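Local coordinates for ectonucleotide pyrophosphatase/phosphodiesterase family member 5 (Mus musculus, PDB 5VEO), which is a zinc-dependent ectoenzyme that probably cleaves phosphodiester or pyrophosphate bonds, with restricted nucleotide hydrolysis, here as an inactive variant with AMP bound, at residues A211-W214 and N215-L219; Y360-L363 and C364-N368. The protein carries 1 engineered substitution. One frame throughout, in Å; residues are numbered along the deposited sequence.

Interaction 1 of 2, residues A211-W214 and N215-L219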
loop_
_atom_site.group_PDB
_atom_site.type_symbol
_atom_site.label_atom_id
_atom_site.label_comp_id
_atom_site.label_asym_id
_atom_site.label_seq_id
_atom_site.Cartn_x
_atom_site.Cartn_y
_atom_site.Cartn_z
ATOM N N ALA A 211 -11.050 -13.460 22.736
ATOM C CA ALA A 211 -10.595 -12.381 23.605
ATOM C C ALA A 211 -11.689 -11.368 23.944
ATOM O O ALA A 211 -11.394 -10.350 24.577
ATOM C CB ALA A 211 -9.411 -11.645 22.963
ATOM N N LYS A 212 -12.938 -11.623 23.554
ATOM C CA LYS A 212 -14.054 -10.720 23.846
ATOM C C LYS A 212 -13.822 -9.339 23.249
ATOM O O LYS A 212 -14.190 -8.320 23.823
ATOM C CB LYS A 212 -14.297 -10.634 25.362
ATOM C CG LYS A 212 -14.538 -11.985 25.949
ATOM C CD LYS A 212 -14.894 -11.913 27.440
ATOM C CE LYS A 212 -14.449 -13.178 28.164
ATOM N NZ LYS A 212 -15.103 -13.363 29.510
ATOM N N LEU A 213 -13.214 -9.308 22.058
ATOM C CA LEU A 213 -12.982 -8.079 21.324
ATOM C C LEU A 213 -13.821 -7.964 20.060
ATOM O O LEU A 213 -13.940 -6.861 19.521
ATOM C CB LEU A 213 -11.512 -7.971 20.890
ATOM C CG LEU A 213 -10.454 -7.887 22.002
ATOM C CD1 LEU A 213 -9.084 -8.084 21.391
ATOM C CD2 LEU A 213 -10.545 -6.541 22.636
ATOM N N TRP A 214 -14.412 -9.063 19.594
ATOM C CA TRP A 214 -15.068 -9.073 18.287
ATOM C C TRP A 214 -16.148 -8.000 18.179
ATOM O O TRP A 214 -16.282 -7.347 17.142
ATOM C CB TRP A 214 -15.655 -10.459 18.028
ATOM C CG TRP A 214 -16.471 -10.559 16.787
ATOM C CD1 TRP A 214 -17.818 -10.780 16.707
ATOM C CD2 TRP A 214 -15.996 -10.450 15.436
ATOM N NE1 TRP A 214 -18.214 -10.814 15.383
ATOM C CE2 TRP A 214 -17.112 -10.615 14.587
ATOM C CE3 TRP A 214 -14.738 -10.221 14.865
ATOM C CZ2 TRP A 214 -17.005 -10.557 13.189
ATOM C CZ3 TRP A 214 -14.633 -10.165 13.476
ATOM C CH2 TRP A 214 -15.761 -10.330 12.657
ATOM N N ASN A 215 -16.957 -7.812 19.211
ATOM C CA ASN A 215 -17.995 -6.805 19.085
ATOM C C ASN A 215 -17.643 -5.458 19.712
ATOM O O ASN A 215 -18.526 -4.613 19.849
ATOM C CB ASN A 215 -19.313 -7.371 19.642
ATOM C CG ASN A 215 -19.969 -8.302 18.638
ATOM O OD1 ASN A 215 -20.182 -7.919 17.464
ATOM N ND2 ASN A 215 -20.215 -9.543 19.040
ATOM N N ASN A 216 -16.374 -5.195 20.051
ATOM C CA ASN A 216 -15.996 -3.845 20.458
ATOM C C ASN A 216 -14.739 -3.326 19.782
ATOM O O ASN A 216 -14.213 -2.285 20.207
ATOM C CB ASN A 216 -15.809 -3.728 21.979
ATOM C CG ASN A 216 -15.061 -4.875 22.566
ATOM O OD1 ASN A 216 -13.855 -4.796 22.801
ATOM N ND2 ASN A 216 -15.770 -5.962 22.812
ATOM N N VAL A 217 -14.217 -4.027 18.782
ATOM C CA VAL A 217 -13.146 -3.519 17.934
ATOM C C VAL A 217 -13.734 -3.361 16.550
ATOM O O VAL A 217 -14.433 -4.256 16.084
ATOM C CB VAL A 217 -11.948 -4.480 17.892
ATOM C CG1 VAL A 217 -10.958 -4.062 16.788
ATOM C CG2 VAL A 217 -11.274 -4.549 19.261
ATOM N N ASN A 218 -13.483 -2.224 15.916
ATOM C CA ASN A 218 -13.833 -2.033 14.508
ATOM C C ASN A 218 -12.693 -2.608 13.678
ATOM O O ASN A 218 -11.590 -2.048 13.669
ATOM C CB ASN A 218 -14.054 -0.558 14.214
ATOM C CG ASN A 218 -15.261 -0.004 14.958
ATOM O OD1 ASN A 218 -16.393 -0.308 14.610
ATOM N ND2 ASN A 218 -15.013 0.760 16.017
ATOM N N LEU A 219 -12.955 -3.746 13.027
ATOM C CA LEU A 219 -11.980 -4.445 12.199
ATOM C C LEU A 219 -12.115 -3.965 10.757
ATOM O O LEU A 219 -13.188 -4.079 10.166
ATOM C CB LEU A 219 -12.200 -5.953 12.278
ATOM C CG LEU A 219 -11.409 -6.837 11.326
ATOM C CD1 LEU A 219 -9.911 -6.697 11.599
ATOM C CD2 LEU A 219 -11.842 -8.269 11.459
HETATM O O HOH W 1 -14.796 -6.655 14.909
#
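The side-chain amide of Asn216 reaches back to the carbonyl of Lys212 in the turn between helix 190-210 and strand 218-222, just after a Schellman motif in which Lys212, with positive phi, is the C-prime residue. This bond runs from Asn216 ND2 to Lys212 O at 3.0 Å and is nearly straight (171°); the acceptor lies in the amide plane, while the donor sits above the carbonyl plane. Asn216 CG lies between its own backbone N and carbonyl carbon (chi1 43°), which folds the amide back over the turn; its OD1 accepts a bond from Lys15. Among backbone bonds, Leu213 O takes Asn216 N at 3.0 Å and, more weakly, Val217 N. A water within hydrogen-bonding distance of Trp214 O and Val217 O bridges the two sides of the turn and lies above one face of the indole, toward its rim. Two apolar contacts complete the turn. Leu213 CB meets Val217 CG2 at 3.8 Å, beside side chains of helix 149-160. The Trp214 indole stacks on His341 and makes a cation-pi contact with Lys209. With CG anti to the backbone N (chi1 174°), it extends toward Leu219, where CZ3 at the ring edge meets Leu219 CD2 at 3.9 Å.

Interaction 2 of 2, residues Y360-L363 and C364-N368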
loop_
_atom_site.group_PDB
_atom_site.type_symbol
_atom_site.label_atom_id
_atom_site.label_comp_id
_atom_site.label_asym_id
_atom_site.label_seq_id
_atom_site.Cartn_x
_atom_site.Cartn_y
_atom_site.Cartn_z
ATOM N N TYR A 360 -7.955 7.591 6.394
ATOM C CA TYR A 360 -7.409 8.381 7.493
ATOM C C TYR A 360 -8.492 9.215 8.169
ATOM O O TYR A 360 -8.569 9.262 9.405
ATOM C CB TYR A 360 -6.297 9.266 6.950
ATOM C CG TYR A 360 -5.667 10.232 7.941
ATOM C CD1 TYR A 360 -4.730 9.798 8.867
ATOM C CD2 TYR A 360 -5.966 11.585 7.899
ATOM C CE1 TYR A 360 -4.133 10.684 9.755
ATOM C CE2 TYR A 360 -5.369 12.477 8.767
ATOM C CZ TYR A 360 -4.469 12.024 9.698
ATOM O OH TYR A 360 -3.892 12.930 10.546
ATOM N N SER A 361 -9.351 9.866 7.380
ATOM C CA SER A 361 -10.415 10.689 7.955
ATOM C C SER A 361 -11.384 9.834 8.749
ATOM O O SER A 361 -11.872 10.245 9.813
ATOM C CB SER A 361 -11.172 11.420 6.841
ATOM O OG SER A 361 -10.328 12.264 6.082
ATOM N N LEU A 362 -11.673 8.636 8.238
ATOM C CA LEU A 362 -12.541 7.699 8.937
ATOM C C LEU A 362 -11.913 7.260 10.254
ATOM O O LEU A 362 -12.583 7.239 11.293
ATOM C CB LEU A 362 -12.814 6.488 8.044
ATOM C CG LEU A 362 -13.656 5.363 8.633
ATOM C CD1 LEU A 362 -14.998 5.900 9.000
ATOM C CD2 LEU A 362 -13.807 4.202 7.649
ATOM N N LEU A 363 -10.622 6.897 10.223
ATOM C CA LEU A 363 -9.918 6.492 11.442
ATOM C C LEU A 363 -9.937 7.598 12.485
ATOM O O LEU A 363 -10.204 7.352 13.670
ATOM C CB LEU A 363 -8.468 6.121 11.127
ATOM C CG LEU A 363 -8.245 4.892 10.232
ATOM C CD1 LEU A 363 -6.795 4.581 10.017
ATOM C CD2 LEU A 363 -8.923 3.671 10.801
ATOM N N CYS A 364 -9.604 8.821 12.071
ATOM C CA CYS A 364 -9.596 9.934 13.016
ATOM C C CYS A 364 -10.980 10.161 13.604
ATOM O O CYS A 364 -11.114 10.476 14.794
ATOM C CB CYS A 364 -9.081 11.203 12.336
ATOM S SG CYS A 364 -7.302 11.183 12.006
ATOM N N HIS A 365 -12.025 10.004 12.790
ATOM C CA HIS A 365 -13.383 10.121 13.309
ATOM C C HIS A 365 -13.671 9.038 14.344
ATOM O O HIS A 365 -14.169 9.324 15.438
ATOM C CB HIS A 365 -14.398 10.052 12.168
ATOM C CG HIS A 365 -15.817 10.076 12.642
ATOM N ND1 HIS A 365 -16.484 11.247 12.927
ATOM C CD2 HIS A 365 -16.681 9.072 12.921
ATOM C CE1 HIS A 365 -17.708 10.966 13.338
ATOM N NE2 HIS A 365 -17.849 9.651 13.357
ATOM N N LEU A 366 -13.372 7.782 14.011
ATOM C CA LEU A 366 -13.666 6.691 14.932
ATOM C C LEU A 366 -12.937 6.876 16.252
ATOM O O LEU A 366 -13.488 6.592 17.322
ATOM C CB LEU A 366 -13.278 5.357 14.301
ATOM C CG LEU A 366 -14.137 4.950 13.114
ATOM C CD1 LEU A 366 -13.493 3.754 12.393
ATOM C CD2 LEU A 366 -15.544 4.620 13.565
ATOM N N LEU A 367 -11.696 7.340 16.197
ATOM C CA LEU A 367 -10.856 7.456 17.380
ATOM C C LEU A 367 -10.979 8.812 18.061
ATOM O O LEU A 367 -10.259 9.071 19.033
ATOM C CB LEU A 367 -9.405 7.199 16.991
ATOM C CG LEU A 367 -9.117 5.819 16.391
ATOM C CD1 LEU A 367 -7.671 5.741 15.935
ATOM C CD2 LEU A 367 -9.431 4.718 17.396
ATOM N N ASN A 368 -11.851 9.687 17.573
ATOM C CA ASN A 368 -12.012 11.015 18.156
ATOM C C ASN A 368 -10.676 11.759 18.207
ATOM O O ASN A 368 -10.280 12.322 19.232
ATOM C CB ASN A 368 -12.627 10.912 19.547
ATOM C CG ASN A 368 -13.227 12.211 20.005
ATOM O OD1 ASN A 368 -13.612 13.050 19.191
ATOM N ND2 ASN A 368 -13.304 12.395 21.315
#
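Cys364 SG lies over one face of the Tyr360 ring, one turn apart in helix 359-366. The sulfur is 3.9 Å from the ring centroid, only 16° off the normal, and displaced toward the hydroxyl-bearing end of the ring, with Tyr360 CZ its nearest ring atom. This is a sulfur-aromatic contact between residues i and i+4. Two torsions create it: Tyr360 CG is anti to the backbone N (chi1 176°), whereas Cys364 SG lies beside its own N, bringing the thiol back over the ring. On another flank of the helix, Leu366 CD1 meets Leu362 CG at 4.1 Å, and Leu366 CG packs against Leu362 O. Four backbone bonds fix the spacing of these pairs: Cys364 N to Tyr360 O at 2.9 Å, His365 N to Ser361 O, Leu366 N to Leu362 O and Leu367 N to Leu363 O. The helix ends in a Schellman motif, where Asn368 has positive phi and its N bonds to His365 O. Farther out, Ile109 of helix 109-115 touches Tyr360, Leu363 and Cys364, while Leu363, Leu366 and Leu367 pack on Val16 of strand 16-21. Tyr360 OH is hydrogen-bonded to Leu372 N. With its hydroxyl held there and a polarisable sulfur over one face, the buried phenol probably has less freedom to turn, and the thiol is packed by dispersion against the aromatic pi cloud.

Overall arrangement
Interaction 1 comes first along the chain and interaction 2 follows well over a hundred residues later, yet their centres lie about 17 Å apart and their nearest atoms about 5 Å, without touching. Both pack against strand 16-21 of the mixed central sheet: 215-219 enters the neighbouring parallel strand 218-222, and three leucines of 360-368 lie on strand 16-21 itself. Ala344 also lies between them, touching Leu366 and bonding to Asn218 through its backbone N. They join the turn after helix 190-210 and helix 359-366 to the central sheet of this alkaline phosphatase-clan fold, which also carries the zinc ligand Asp22 just beyond strand 16-21.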